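Long-range contacts in FdhC (Acinetobacter nosocomialis, PDB 5KTC), which transfers an (R)-3-hydroxybutanoyl group from its coenzyme A thioester to the amino group of a dTDP-linked 3-amino-3,6-dideoxy-D-galactose, as a sugar N-acyltransferase of the GNAT superfamily: residues Val2-Leu6 with Glu117-Leu123; Leu27-Leu33 with Ser96-Asn100; Glu62-Ile68 with Thr79-Phe85. One frame throughout, in Å; residues are numbered along the deposited sequence.

Contact 1 (Val2-Leu6 with Glu117-Leu123). With MG (magnesium ion), chain E.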
loop_
_atom_site.group_PDB
_atom_site.type_symbol
_atom_site.label_atom_id
_atom_site.label_comp_id
_atom_site.label_asym_id
_atom_site.label_seq_id
_atom_site.Cartn_x
_atom_site.Cartn_y
_atom_site.Cartn_z
ATOM N N VAL A 2 7.480 0.697 -16.784
ATOM C CA VAL A 2 6.088 0.396 -16.312
ATOM C C VAL A 2 5.327 1.699 -16.072
ATOM O O VAL A 2 5.900 2.720 -15.710
ATOM C CB VAL A 2 6.065 -0.468 -15.013
ATOM C CG1 VAL A 2 4.629 -0.859 -14.641
ATOM C CG2 VAL A 2 6.939 -1.718 -15.169
ATOM N N ASN A 3 4.037 1.672 -16.320
ATOM C CA ASN A 3 3.180 2.782 -15.938
ATOM C C ASN A 3 1.879 2.174 -15.367
ATOM O O ASN A 3 1.362 1.115 -15.824
ATOM C CB ASN A 3 2.982 3.788 -17.082
ATOM C CG ASN A 3 1.637 3.634 -17.777
ATOM O OD1 ASN A 3 1.464 2.764 -18.629
ATOM N ND2 ASN A 3 0.679 4.470 -17.411
ATOM N N PHE A 4 1.456 2.785 -14.269
ATOM C CA PHE A 4 0.378 2.297 -13.469
ATOM C C PHE A 4 -0.887 3.100 -13.726
ATOM O O PHE A 4 -0.845 4.325 -13.944
ATOM C CB PHE A 4 0.738 2.360 -11.983
ATOM C CG PHE A 4 1.951 1.552 -11.641
ATOM C CD1 PHE A 4 1.845 0.193 -11.341
ATOM C CD2 PHE A 4 3.216 2.127 -11.670
ATOM C CE1 PHE A 4 2.977 -0.568 -11.033
ATOM C CE2 PHE A 4 4.352 1.355 -11.382
ATOM C CZ PHE A 4 4.228 0.018 -11.061
ATOM N N ASN A 5 -2.004 2.434 -13.616
ATOM C CA ASN A 5 -3.288 3.086 -13.744
ATOM C C ASN A 5 -4.147 2.577 -12.602
ATOM O O ASN A 5 -5.038 1.867 -12.775
ATOM C CB ASN A 5 -3.853 2.850 -15.141
ATOM C CG ASN A 5 -2.968 3.477 -16.207
ATOM O OD1 ASN A 5 -2.893 4.685 -16.340
ATOM N ND2 ASN A 5 -2.242 2.646 -16.916
ATOM N N LEU A 6 -3.811 3.022 -11.410
ATOM C CA LEU A 6 -4.405 2.537 -10.200
ATOM C C LEU A 6 -5.405 3.513 -9.654
ATOM O O LEU A 6 -5.087 4.597 -9.096
ATOM C CB LEU A 6 -3.304 2.232 -9.185
ATOM C CG LEU A 6 -2.218 1.254 -9.607
ATOM C CD1 LEU A 6 -1.039 1.318 -8.586
ATOM C CD2 LEU A 6 -2.808 -0.143 -9.678
ATOM N N GLU A 117 -3.277 -5.437 -6.992
ATOM C CA GLU A 117 -3.477 -5.268 -8.461
ATOM C C GLU A 117 -2.079 -4.968 -9.090
ATOM O O GLU A 117 -1.647 -5.585 -10.070
ATOM C CB GLU A 117 -4.543 -4.138 -8.722
ATOM C CG GLU A 117 -5.441 -4.208 -9.974
ATOM C CD GLU A 117 -6.420 -3.008 -10.161
ATOM O OE1 GLU A 117 -6.140 -2.229 -11.098
ATOM O OE2 GLU A 117 -7.459 -2.817 -9.432
ATOM N N ALA A 118 -1.369 -4.018 -8.490
ATOM C CA ALA A 118 -0.072 -3.607 -9.044
ATOM C C ALA A 118 0.919 -4.740 -9.031
ATOM O O ALA A 118 1.614 -5.037 -10.046
ATOM C CB ALA A 118 0.459 -2.422 -8.296
ATOM N N GLY A 119 1.005 -5.409 -7.888
ATOM C CA GLY A 119 2.008 -6.429 -7.704
ATOM C C GLY A 119 1.724 -7.678 -8.472
ATOM O O GLY A 119 2.579 -8.172 -9.134
ATOM N N PHE A 120 0.500 -8.181 -8.404
ATOM C CA PHE A 120 0.186 -9.476 -8.999
ATOM C C PHE A 120 -0.159 -9.362 -10.471
ATOM O O PHE A 120 0.291 -10.195 -11.271
ATOM C CB PHE A 120 -0.955 -10.167 -8.252
ATOM C CG PHE A 120 -0.628 -10.545 -6.866
ATOM C CD1 PHE A 120 0.455 -11.351 -6.578
ATOM C CD2 PHE A 120 -1.433 -10.141 -5.829
ATOM C CE1 PHE A 120 0.707 -11.727 -5.282
ATOM C CE2 PHE A 120 -1.166 -10.518 -4.526
ATOM C CZ PHE A 120 -0.122 -11.295 -4.236
ATOM N N SER A 121 -0.951 -8.358 -10.865
ATOM C CA SER A 121 -1.268 -8.279 -12.279
ATOM C C SER A 121 -0.342 -7.276 -13.069
ATOM O O SER A 121 0.270 -7.693 -14.038
ATOM C CB SER A 121 -2.753 -8.144 -12.472
ATOM O OG SER A 121 -3.040 -6.795 -12.518
ATOM N N THR A 122 -0.172 -6.030 -12.645
ATOM C CA THR A 122 0.703 -5.094 -13.398
ATOM C C THR A 122 2.162 -5.596 -13.394
ATOM O O THR A 122 2.845 -5.516 -14.398
ATOM C CB THR A 122 0.620 -3.631 -12.926
ATOM O OG1 THR A 122 -0.732 -3.164 -12.895
ATOM C CG2 THR A 122 1.423 -2.678 -13.820
ATOM N N LEU A 123 2.651 -6.194 -12.308
ATOM C CA LEU A 123 4.034 -6.605 -12.265
ATOM C C LEU A 123 4.292 -8.080 -12.303
ATOM O O LEU A 123 5.437 -8.470 -12.247
ATOM C CB LEU A 123 4.680 -5.974 -10.999
ATOM C CG LEU A 123 4.730 -4.469 -10.964
ATOM C CD1 LEU A 123 5.177 -4.000 -9.596
ATOM C CD2 LEU A 123 5.613 -3.895 -12.026
HETATM MG MG MG E . -1.774 6.441 -14.546
HETATM O O HOH W 1 0.251 6.391 -15.694
HETATM O O HOH W 2 -1.804 -0.561 -13.022
HETATM O O HOH W 3 -6.978 0.465 -11.161
#
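Ala118 turns its CB to the N-terminal segment, one helical turn before Thr122. It meets Leu6 CD1 at 4.0 Å and Phe4 CE1 at 4.2 Å. At the end of the helix, Glu117 O accepts from both Ser121 N and Thr122 N, and the second bond makes a wider pi-type turn. Thr122 has CG2 anti to the backbone N, and this carries the methyl to Val2 and Phe4. It sits 3.8 Å from Val2 CG1 and 3.8 Å from Phe4 CD1, while Val2 CG1 also lies over one face of the Phe4 ring. Thr122 OG1 is linked to Asn5 N through a water, 2.8 Å from OG1. Leu123 CD2 closes the row against Val2 CG2 at 4.0 Å. On the N-terminal segment, Phe4 O binds the magnesium ion at 2.4 Å. A water held by Asn3 ND2 is a further ligand, and Asn5 OD1 a longer one at 2.7 Å. The Phe4 ring also packs edge-to-face on Tyr64 and Phe66 of strand 63-70. On strand 11-15, Phe4 touches Leu15, and the backbone of Leu6 bonds with that of Leu13. The segment 2-6 lies between helix 107-122 and strands 11-15 and 63-70.

Contact 2 (Leu27-Leu33 with Ser96-Asn100). With FUH ([[(2~{R},3~{S},5~{R})-5-[5-methyl-2,4-bis(oxidanylidene)pyrimidin-1-yl]-3-oxidanyl-oxolan-2-yl]methoxy-oxidanyl-phosphoryl] [(2~{R},3~{R},4~{S},5~{R},6~{R})-6-methyl-3,5-bis(oxidanyl)-4-[[(3~{R})-3-oxidanylbutanoyl]amino]oxan-2-yl] hydrogen phosphate), chain C.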
loop_
_atom_site.group_PDB
_atom_site.type_symbol
_atom_site.label_atom_id
_atom_site.label_comp_id
_atom_site.label_asym_id
_atom_site.label_seq_id
_atom_site.Cartn_x
_atom_site.Cartn_y
_atom_site.Cartn_z
ATOM N N LEU A 27 3.602 13.689 6.995
ATOM C CA LEU A 27 2.840 12.506 7.308
ATOM C C LEU A 27 3.599 11.597 8.284
ATOM O O LEU A 27 3.044 11.195 9.300
ATOM C CB LEU A 27 2.548 11.735 6.020
ATOM C CG LEU A 27 1.668 10.510 6.052
ATOM C CD1 LEU A 27 0.235 10.917 6.366
ATOM C CD2 LEU A 27 1.790 9.802 4.663
ATOM N N ARG A 28 4.865 11.315 7.935
ATOM C CA ARG A 28 5.706 10.349 8.671
ATOM C C ARG A 28 6.118 10.851 10.076
ATOM O O ARG A 28 6.394 10.039 10.965
ATOM C CB ARG A 28 6.917 10.029 7.845
ATOM C CG ARG A 28 6.598 9.115 6.649
ATOM C CD ARG A 28 7.880 8.692 5.952
ATOM N NE ARG A 28 8.590 7.707 6.782
ATOM C CZ ARG A 28 8.459 6.383 6.726
ATOM N NH1 ARG A 28 7.646 5.778 5.839
ATOM N NH2 ARG A 28 9.118 5.631 7.628
ATOM N N ASN A 29 6.090 12.177 10.285
ATOM C CA ASN A 29 6.416 12.784 11.569
ATOM C C ASN A 29 5.182 13.162 12.371
ATOM O O ASN A 29 5.284 13.858 13.397
ATOM C CB ASN A 29 7.351 13.971 11.339
ATOM C CG ASN A 29 8.767 13.528 10.974
ATOM O OD1 ASN A 29 9.550 13.207 11.843
ATOM N ND2 ASN A 29 9.091 13.487 9.706
ATOM N N ASN A 30 4.017 12.755 11.888
ATOM C CA ASN A 30 2.790 12.852 12.616
ATOM C C ASN A 30 2.804 11.769 13.691
ATOM O O ASN A 30 2.702 10.563 13.380
ATOM C CB ASN A 30 1.601 12.687 11.654
ATOM C CG ASN A 30 0.250 13.007 12.287
ATOM O OD1 ASN A 30 0.060 12.874 13.486
ATOM N ND2 ASN A 30 -0.713 13.319 11.465
ATOM N N ASP A 31 2.883 12.182 14.961
ATOM C CA ASP A 31 2.922 11.227 16.060
ATOM C C ASP A 31 1.634 10.493 16.257
ATOM O O ASP A 31 1.619 9.547 16.964
ATOM C CB ASP A 31 3.416 11.877 17.386
ATOM C CG ASP A 31 4.889 12.382 17.286
ATOM O OD1 ASP A 31 5.743 11.769 16.569
ATOM O OD2 ASP A 31 5.183 13.427 17.914
ATOM N N LYS A 32 0.536 10.888 15.643
ATOM C CA LYS A 32 -0.642 10.033 15.697
ATOM C C LYS A 32 -0.566 8.858 14.732
ATOM O O LYS A 32 -1.280 7.886 14.874
ATOM C CB LYS A 32 -1.894 10.822 15.394
ATOM C CG LYS A 32 -2.140 11.907 16.407
ATOM C CD LYS A 32 -3.073 12.938 15.819
ATOM C CE LYS A 32 -3.406 13.983 16.878
ATOM N NZ LYS A 32 -4.738 14.545 16.525
ATOM N N LEU A 33 0.287 8.972 13.733
ATOM C CA LEU A 33 0.350 7.988 12.670
ATOM C C LEU A 33 1.547 7.092 12.718
ATOM O O LEU A 33 1.493 6.005 12.149
ATOM C CB LEU A 33 0.337 8.719 11.310
ATOM C CG LEU A 33 -0.929 9.547 11.080
ATOM C CD1 LEU A 33 -0.842 10.235 9.705
ATOM C CD2 LEU A 33 -2.240 8.749 11.160
ATOM N N SER A 96 5.186 0.758 4.019
ATOM C CA SER A 96 5.124 2.217 4.122
ATOM C C SER A 96 3.689 2.765 4.023
ATOM O O SER A 96 3.423 3.783 3.341
ATOM C CB SER A 96 6.061 2.931 3.144
ATOM O OG SER A 96 7.388 2.440 3.155
ATOM N N TRP A 97 2.779 2.080 4.692
ATOM C CA TRP A 97 1.353 2.193 4.375
ATOM C C TRP A 97 0.779 3.102 5.437
ATOM O O TRP A 97 0.685 2.718 6.633
ATOM C CB TRP A 97 0.698 0.867 4.460
ATOM C CG TRP A 97 -0.736 0.820 4.014
ATOM C CD1 TRP A 97 -1.330 1.546 3.029
ATOM C CD2 TRP A 97 -1.731 -0.070 4.529
ATOM N NE1 TRP A 97 -2.654 1.149 2.903
ATOM C CE2 TRP A 97 -2.913 0.151 3.795
ATOM C CE3 TRP A 97 -1.730 -1.033 5.550
ATOM C CZ2 TRP A 97 -4.090 -0.515 4.062
ATOM C CZ3 TRP A 97 -2.920 -1.728 5.824
ATOM C CH2 TRP A 97 -4.080 -1.473 5.046
ATOM N N ILE A 98 0.415 4.308 5.015
ATOM C CA ILE A 98 -0.011 5.351 5.935
ATOM C C ILE A 98 -1.187 6.111 5.333
ATOM O O ILE A 98 -1.161 6.476 4.160
ATOM C CB ILE A 98 1.075 6.374 6.274
ATOM C CG1 ILE A 98 2.422 5.702 6.649
ATOM C CG2 ILE A 98 0.615 7.179 7.464
ATOM C CD1 ILE A 98 3.649 6.559 6.605
ATOM N N LEU A 99 -2.219 6.311 6.145
ATOM C CA LEU A 99 -3.363 7.156 5.736
ATOM C C LEU A 99 -3.634 8.215 6.830
ATOM O O LEU A 99 -3.660 7.856 8.008
ATOM C CB LEU A 99 -4.587 6.285 5.540
ATOM C CG LEU A 99 -4.598 5.402 4.284
ATOM C CD1 LEU A 99 -5.764 4.450 4.350
ATOM C CD2 LEU A 99 -4.664 6.197 2.981
ATOM N N ASN A 100 -3.866 9.466 6.440
ATOM C CA ASN A 100 -4.040 10.531 7.463
ATOM C C ASN A 100 -5.523 10.736 7.730
ATOM O O ASN A 100 -6.364 10.036 7.148
ATOM C CB ASN A 100 -3.354 11.843 7.037
ATOM C CG ASN A 100 -3.940 12.473 5.789
ATOM O OD1 ASN A 100 -5.080 12.262 5.411
ATOM N ND2 ASN A 100 -3.100 13.241 5.091
HETATM O O1 FUH C . 3.535 -0.886 6.250
HETATM C C1 FUH C . 3.875 -2.027 6.545
HETATM C C2 FUH C . 3.135 -3.240 6.086
HETATM C C3 FUH C . 1.696 -2.945 5.751
HETATM O O2 FUH C . 0.837 -3.120 6.906
HETATM C C4 FUH C . 1.185 -3.901 4.703
HETATM N N1 FUH C . 5.012 -2.286 7.306
HETATM C C5 FUH C . 6.002 -1.227 7.533
HETATM C C6 FUH C . 6.446 -1.181 9.006
HETATM O O3 FUH C . 6.917 -2.419 9.327
HETATM C C7 FUH C . 7.606 -0.247 9.263
HETATM C C8 FUH C . 8.256 -0.397 10.660
HETATM O O4 FUH C . 8.653 -0.470 8.303
HETATM C C9 FUH C . 7.209 -1.470 6.645
HETATM O O5 FUH C . 6.894 -1.317 5.253
HETATM C C10 FUH C . 8.247 -0.458 6.924
HETATM O O6 FUH C . 7.701 0.809 6.590
HETATM P P1 FUH C . 8.591 2.096 6.470
HETATM O O7 FUH C . 8.871 2.721 7.786
HETATM O O8 FUH C . 7.761 3.023 5.581
HETATM O O9 FUH C . 9.862 1.834 5.549
HETATM P P2 FUH C . 11.302 1.212 5.866
HETATM O O10 FUH C . 11.548 0.152 4.848
HETATM O O11 FUH C . 11.256 0.704 7.301
HETATM O O12 FUH C . 12.176 2.497 5.640
HETATM C C11 FUH C . 13.562 2.367 5.308
HETATM C C12 FUH C . 14.280 3.592 5.816
HETATM C C13 FUH C . 13.905 3.980 7.262
HETATM O O13 FUH C . 15.022 4.539 7.975
HETATM C C14 FUH C . 12.899 5.113 7.113
HETATM C C15 FUH C . 13.372 5.758 5.834
HETATM O O14 FUH C . 13.950 4.721 5.000
HETATM N N2 FUH C . 12.330 6.339 4.959
HETATM C C16 FUH C . 11.395 5.549 4.360
HETATM C C17 FUH C . 10.462 6.110 3.486
HETATM C C18 FUH C . 9.415 5.272 2.784
HETATM C C19 FUH C . 10.518 7.524 3.290
HETATM O O15 FUH C . 9.702 8.079 2.446
HETATM N N3 FUH C . 11.449 8.277 3.893
HETATM C C20 FUH C . 12.355 7.676 4.672
HETATM O O16 FUH C . 13.254 8.427 5.284
#
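Leu27 packs on Ile98 with its branched end: CG lies 3.8 Å from Ile98 CG2, and CD1 reaches Asn100 CB at 3.8 Å. Its chi1 of -175° sets CG anti to the backbone N and brings it against Ile98; CD1 and CD2 then both reach the strand. Arg28 crosses Ile98 at about a right angle, with CG 3.9 Å from Ile98 CD1. Its chain then bends at chi3 to reach the sugar-linked phosphate of the bound product. NH1 donates to FUH O8 (2.8 Å, 167°) and NH2 to FUH O7 (2.9 Å, 173°). The phosphorus lies in the guanidinium plane, and thymine C17 lies over one face. Arg28 NE also bonds to Ser40 OG and NH2 to the backbone O of Ser38. Ser96 OG gives FUH O8 a second bond, of 2.5 Å. Ser96 N and Trp97 N, the latter weakly, donate to the product sugar and its acyl carbonyl. This strand is the one that GNAT enzymes use to hold the cofactor: Trp97 O and Leu99 N bond to coenzyme A. In the loop after the helix, Asn30 OD1 accepts from Lys32 N, an Asx turn. Leu33 follows, with CD1 4.1 Å from Ile98 CG2 and CD2 3.6 Å from Leu99 O.

Contact 3 (Glu62-Ile68 with Thr79-Phe85). With FUH ([[(2~{R},3~{S},5~{R})-5-[5-methyl-2,4-bis(oxidanylidene)pyrimidin-1-yl]-3-oxidanyl-oxolan-2-yl]methoxy-oxidanyl-phosphoryl] [(2~{R},3~{R},4~{S},5~{R},6~{R})-6-methyl-3,5-bis(oxidanyl)-4-[[(3~{R})-3-oxidanylbutanoyl]amino]oxan-2-yl] hydrogen phosphate), chain C.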
loop_
_atom_site.group_PDB
_atom_site.type_symbol
_atom_site.label_atom_id
_atom_site.label_comp_id
_atom_site.label_asym_id
_atom_site.label_seq_id
_atom_site.Cartn_x
_atom_site.Cartn_y
_atom_site.Cartn_z
ATOM N N GLU A 62 12.939 -1.798 -9.493
ATOM C CA GLU A 62 13.208 -2.399 -8.186
ATOM C C GLU A 62 12.269 -1.943 -7.047
ATOM O O GLU A 62 12.331 -2.494 -5.936
ATOM C CB GLU A 62 14.649 -2.125 -7.803
ATOM C CG GLU A 62 15.665 -2.782 -8.734
ATOM C CD GLU A 62 17.079 -2.213 -8.595
ATOM O OE1 GLU A 62 17.320 -1.214 -7.849
ATOM O OE2 GLU A 62 17.962 -2.780 -9.269
ATOM N N GLU A 63 11.443 -0.931 -7.300
ATOM C CA GLU A 63 10.666 -0.288 -6.213
ATOM C C GLU A 63 9.680 0.676 -6.802
ATOM O O GLU A 63 10.047 1.425 -7.707
ATOM C CB GLU A 63 11.580 0.484 -5.253
ATOM C CG GLU A 63 10.952 0.876 -3.928
ATOM C CD GLU A 63 11.966 1.225 -2.844
ATOM O OE1 GLU A 63 11.747 2.162 -2.052
ATOM O OE2 GLU A 63 12.959 0.486 -2.720
ATOM N N TYR A 64 8.440 0.671 -6.285
ATOM C CA TYR A 64 7.394 1.570 -6.688
ATOM C C TYR A 64 6.710 2.128 -5.482
ATOM O O TYR A 64 6.193 1.365 -4.655
ATOM C CB TYR A 64 6.383 0.831 -7.569
ATOM C CG TYR A 64 7.023 0.269 -8.798
ATOM C CD1 TYR A 64 7.395 1.109 -9.862
ATOM C CD2 TYR A 64 7.352 -1.067 -8.898
ATOM C CE1 TYR A 64 8.050 0.590 -10.978
ATOM C CE2 TYR A 64 7.990 -1.585 -10.043
ATOM C CZ TYR A 64 8.347 -0.740 -11.071
ATOM O OH TYR A 64 8.992 -1.212 -12.207
ATOM N N TYR A 65 6.715 3.438 -5.368
ATOM C CA TYR A 65 6.267 4.174 -4.181
ATOM C C TYR A 65 5.222 5.163 -4.635
ATOM O O TYR A 65 5.459 5.857 -5.621
ATOM C CB TYR A 65 7.449 4.932 -3.628
ATOM C CG TYR A 65 7.361 5.595 -2.310
ATOM C CD1 TYR A 65 6.346 5.358 -1.411
ATOM C CD2 TYR A 65 8.372 6.465 -1.925
ATOM C CE1 TYR A 65 6.342 5.973 -0.158
ATOM C CE2 TYR A 65 8.381 7.084 -0.678
ATOM C CZ TYR A 65 7.363 6.836 0.207
ATOM O OH TYR A 65 7.336 7.470 1.488
ATOM N N PHE A 66 4.068 5.174 -3.974
ATOM C CA PHE A 66 2.893 5.935 -4.384
ATOM C C PHE A 66 2.362 6.873 -3.310
ATOM O O PHE A 66 2.401 6.563 -2.125
ATOM C CB PHE A 66 1.731 4.997 -4.776
ATOM C CG PHE A 66 2.072 4.026 -5.883
ATOM C CD1 PHE A 66 2.687 2.847 -5.601
ATOM C CD2 PHE A 66 1.715 4.289 -7.180
ATOM C CE1 PHE A 66 3.032 1.940 -6.574
ATOM C CE2 PHE A 66 2.045 3.421 -8.196
ATOM C CZ PHE A 66 2.699 2.217 -7.903
ATOM N N ILE A 67 1.882 8.026 -3.761
ATOM C CA ILE A 67 0.993 8.855 -2.964
ATOM C C ILE A 67 -0.440 8.333 -3.218
ATOM O O ILE A 67 -0.761 8.015 -4.360
ATOM C CB ILE A 67 1.044 10.336 -3.357
ATOM C CG1 ILE A 67 2.475 10.855 -3.326
ATOM C CG2 ILE A 67 0.120 11.138 -2.475
ATOM C CD1 ILE A 67 3.169 10.776 -1.970
ATOM N N ILE A 68 -1.196 8.236 -2.131
ATOM C CA ILE A 68 -2.586 7.878 -2.148
ATOM C C ILE A 68 -3.366 9.192 -2.119
ATOM O O ILE A 68 -3.102 10.039 -1.245
ATOM C CB ILE A 68 -2.992 7.012 -0.955
ATOM C CG1 ILE A 68 -2.122 5.738 -0.821
ATOM C CG2 ILE A 68 -4.475 6.655 -1.098
ATOM C CD1 ILE A 68 -2.373 4.962 0.469
ATOM N N THR A 79 0.434 7.232 1.827
ATOM C CA THR A 79 1.488 6.639 1.087
ATOM C C THR A 79 1.354 5.149 1.047
ATOM O O THR A 79 0.732 4.528 1.936
ATOM C CB THR A 79 2.881 6.955 1.662
ATOM O OG1 THR A 79 2.997 6.474 3.015
ATOM C CG2 THR A 79 3.102 8.403 1.593
ATOM N N VAL A 80 1.981 4.536 0.038
ATOM C CA VAL A 80 2.152 3.077 0.086
ATOM C C VAL A 80 3.251 2.686 -0.845
ATOM O O VAL A 80 3.509 3.405 -1.830
ATOM C CB VAL A 80 0.818 2.312 -0.206
ATOM C CG1 VAL A 80 0.424 2.450 -1.682
ATOM C CG2 VAL A 80 0.917 0.848 0.224
ATOM N N ARG A 81 3.899 1.586 -0.548
ATOM C CA ARG A 81 5.129 1.181 -1.329
ATOM C C ARG A 81 5.232 -0.299 -1.558
ATOM O O ARG A 81 4.943 -1.084 -0.663
ATOM C CB ARG A 81 6.356 1.644 -0.555
ATOM C CG ARG A 81 7.695 1.624 -1.270
ATOM C CD ARG A 81 8.746 2.504 -0.553
ATOM N NE ARG A 81 9.007 2.005 0.782
ATOM C CZ ARG A 81 10.100 1.409 1.302
ATOM N NH1 ARG A 81 11.256 1.241 0.666
ATOM N NH2 ARG A 81 10.012 1.004 2.556
ATOM N N LEU A 82 5.701 -0.667 -2.764
ATOM C CA LEU A 82 6.130 -1.983 -3.138
ATOM C C LEU A 82 7.627 -1.999 -3.311
ATOM O O LEU A 82 8.183 -1.133 -3.960
ATOM C CB LEU A 82 5.544 -2.447 -4.459
ATOM C CG LEU A 82 4.048 -2.721 -4.413
ATOM C CD1 LEU A 82 3.250 -1.434 -4.240
ATOM C CD2 LEU A 82 3.695 -3.416 -5.684
ATOM N N TYR A 83 8.284 -2.954 -2.674
ATOM C CA TYR A 83 9.754 -2.911 -2.551
ATOM C C TYR A 83 10.300 -4.336 -2.251
ATOM O O TYR A 83 9.552 -5.293 -1.944
ATOM C CB TYR A 83 10.132 -1.834 -1.463
ATOM C CG TYR A 83 9.754 -2.179 -0.019
ATOM C CD1 TYR A 83 8.457 -2.090 0.426
ATOM C CD2 TYR A 83 10.750 -2.579 0.942
ATOM C CE1 TYR A 83 8.130 -2.392 1.743
ATOM C CE2 TYR A 83 10.433 -2.848 2.267
ATOM C CZ TYR A 83 9.118 -2.790 2.679
ATOM O OH TYR A 83 8.749 -3.014 3.991
ATOM N N ASP A 84 11.623 -4.476 -2.380
ATOM C CA ASP A 84 12.359 -5.649 -1.945
ATOM C C ASP A 84 11.877 -6.914 -2.626
ATOM O O ASP A 84 11.257 -7.786 -2.001
ATOM C CB ASP A 84 12.259 -5.777 -0.419
ATOM C CG ASP A 84 13.262 -6.783 0.181
ATOM O OD1 ASP A 84 14.202 -7.192 -0.531
ATOM O OD2 ASP A 84 13.106 -7.080 1.395
ATOM N N PHE A 85 12.122 -6.940 -3.932
ATOM C CA PHE A 85 11.660 -7.980 -4.852
ATOM C C PHE A 85 12.601 -9.195 -4.901
ATOM O O PHE A 85 13.806 -9.007 -4.968
ATOM C CB PHE A 85 11.600 -7.374 -6.250
ATOM C CG PHE A 85 10.667 -6.157 -6.386
ATOM C CD1 PHE A 85 9.713 -5.842 -5.439
ATOM C CD2 PHE A 85 10.737 -5.385 -7.493
ATOM C CE1 PHE A 85 8.846 -4.757 -5.620
ATOM C CE2 PHE A 85 9.894 -4.299 -7.707
ATOM C CZ PHE A 85 8.955 -3.968 -6.751
HETATM O O1 FUH C . 3.535 -0.886 6.250
HETATM C C1 FUH C . 3.875 -2.027 6.545
HETATM C C2 FUH C . 3.135 -3.240 6.086
HETATM C C3 FUH C . 1.696 -2.945 5.751
HETATM O O2 FUH C . 0.837 -3.120 6.906
HETATM C C4 FUH C . 1.185 -3.901 4.703
HETATM N N1 FUH C . 5.012 -2.286 7.306
HETATM C C5 FUH C . 6.002 -1.227 7.533
HETATM C C6 FUH C . 6.446 -1.181 9.006
HETATM O O3 FUH C . 6.917 -2.419 9.327
HETATM C C7 FUH C . 7.606 -0.247 9.263
HETATM C C8 FUH C . 8.256 -0.397 10.660
HETATM O O4 FUH C . 8.653 -0.470 8.303
HETATM C C9 FUH C . 7.209 -1.470 6.645
HETATM O O5 FUH C . 6.894 -1.317 5.253
HETATM C C10 FUH C . 8.247 -0.458 6.924
HETATM O O6 FUH C . 7.701 0.809 6.590
HETATM P P1 FUH C . 8.591 2.096 6.470
HETATM O O7 FUH C . 8.871 2.721 7.786
HETATM O O8 FUH C . 7.761 3.023 5.581
HETATM O O9 FUH C . 9.862 1.834 5.549
HETATM P P2 FUH C . 11.302 1.212 5.866
HETATM O O10 FUH C . 11.548 0.152 4.848
HETATM O O11 FUH C . 11.256 0.704 7.301
HETATM O O12 FUH C . 12.176 2.497 5.640
HETATM C C11 FUH C . 13.562 2.367 5.308
HETATM C C12 FUH C . 14.280 3.592 5.816
HETATM C C13 FUH C . 13.905 3.980 7.262
HETATM O O13 FUH C . 15.022 4.539 7.975
HETATM C C14 FUH C . 12.899 5.113 7.113
HETATM C C15 FUH C . 13.372 5.758 5.834
HETATM O O14 FUH C . 13.950 4.721 5.000
HETATM N N2 FUH C . 12.330 6.339 4.959
HETATM C C16 FUH C . 11.395 5.549 4.360
HETATM C C17 FUH C . 10.462 6.110 3.486
HETATM C C18 FUH C . 9.415 5.272 2.784
HETATM C C19 FUH C . 10.518 7.524 3.290
HETATM O O15 FUH C . 9.702 8.079 2.446
HETATM N N3 FUH C . 11.449 8.277 3.893
HETATM C C20 FUH C . 12.355 7.676 4.672
HETATM O O16 FUH C . 13.254 8.427 5.284
HETATM O O HOH W 4 13.108 -2.214 -3.335
HETATM O O HOH W 5 13.634 -4.961 -5.351
HETATM O O HOH W 6 5.755 6.969 3.844
#
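The Tyr65 ring has Arg81 CD over one face, offset toward the rim, 4.0 Å from the ring centroid: a CH-pi contact. Val80 O lies at its edge. These residues belong to the antiparallel beta hairpin of strands 63-70 and 75-86, whose axes here run at 177°. The Arg81 guanidinium has Tyr83 CG over one face and the thymine methyl C18 of the bound product over the other. Arg81 NH2 stands 3.7 Å above the plane of the Tyr83 ring, over its centre. Phe85 has Glu62 O over one face and Tyr64 CD2 at its edge. Tyr64 with Leu82 and Phe66 with Val80 are the hydrogen-bonded pairs of the hairpin. Tyr64, Phe66, Val80 and Leu82 point to one face of the sheet, where Leu15 and Leu13 of strand 11-15 touch Phe66 and Val80. The other face binds the nucleotide sugar. There Glu63 OE1 and Arg81 NH1 form a salt bridge of 2.9 Å, straight at the donor (174°) and in the guanidinium plane, but 56° out of the carboxylate plane. Arg57 takes the other oxygen of Glu63. Arg81 NH2 donates to diphosphate oxygen FUH O10 at 2.9 Å and NE bonds to Ser96 OG, so all three nitrogens are held. Tyr83 OH pairs with sugar hydroxyl FUH O5 at 2.8 Å. Tyr65 OH donates to thymine FUH O15 at 2.6 Å. One water donates to both Tyr65 OH and Thr79 OG1, at 2.9 Å from each hydroxyl, and Thr79 OG1 is also bonded to Ser96 O.

Overall arrangement
From the N terminus, residues 2-6 start the longest loop, which contact 1 closes at the end of helix 107-122. Within it, residues 27-33 open the loop that contact 2 closes on strand 91-99. Contact 3, the hairpin, lies inside both, so the three enclose one another and none cross. Contacts 1 and 2 do not touch and sit on opposite sides of the chain's centre. Contact 3 joins them. Its Tyr64 and Phe66 pack on contact 1, and its Thr79 and Arg81 hydrogen-bond to Ser96 of contact 2. Contacts 2 and 3 both reach the bound product, from neighbouring strands of one sheet and from helix 21-28.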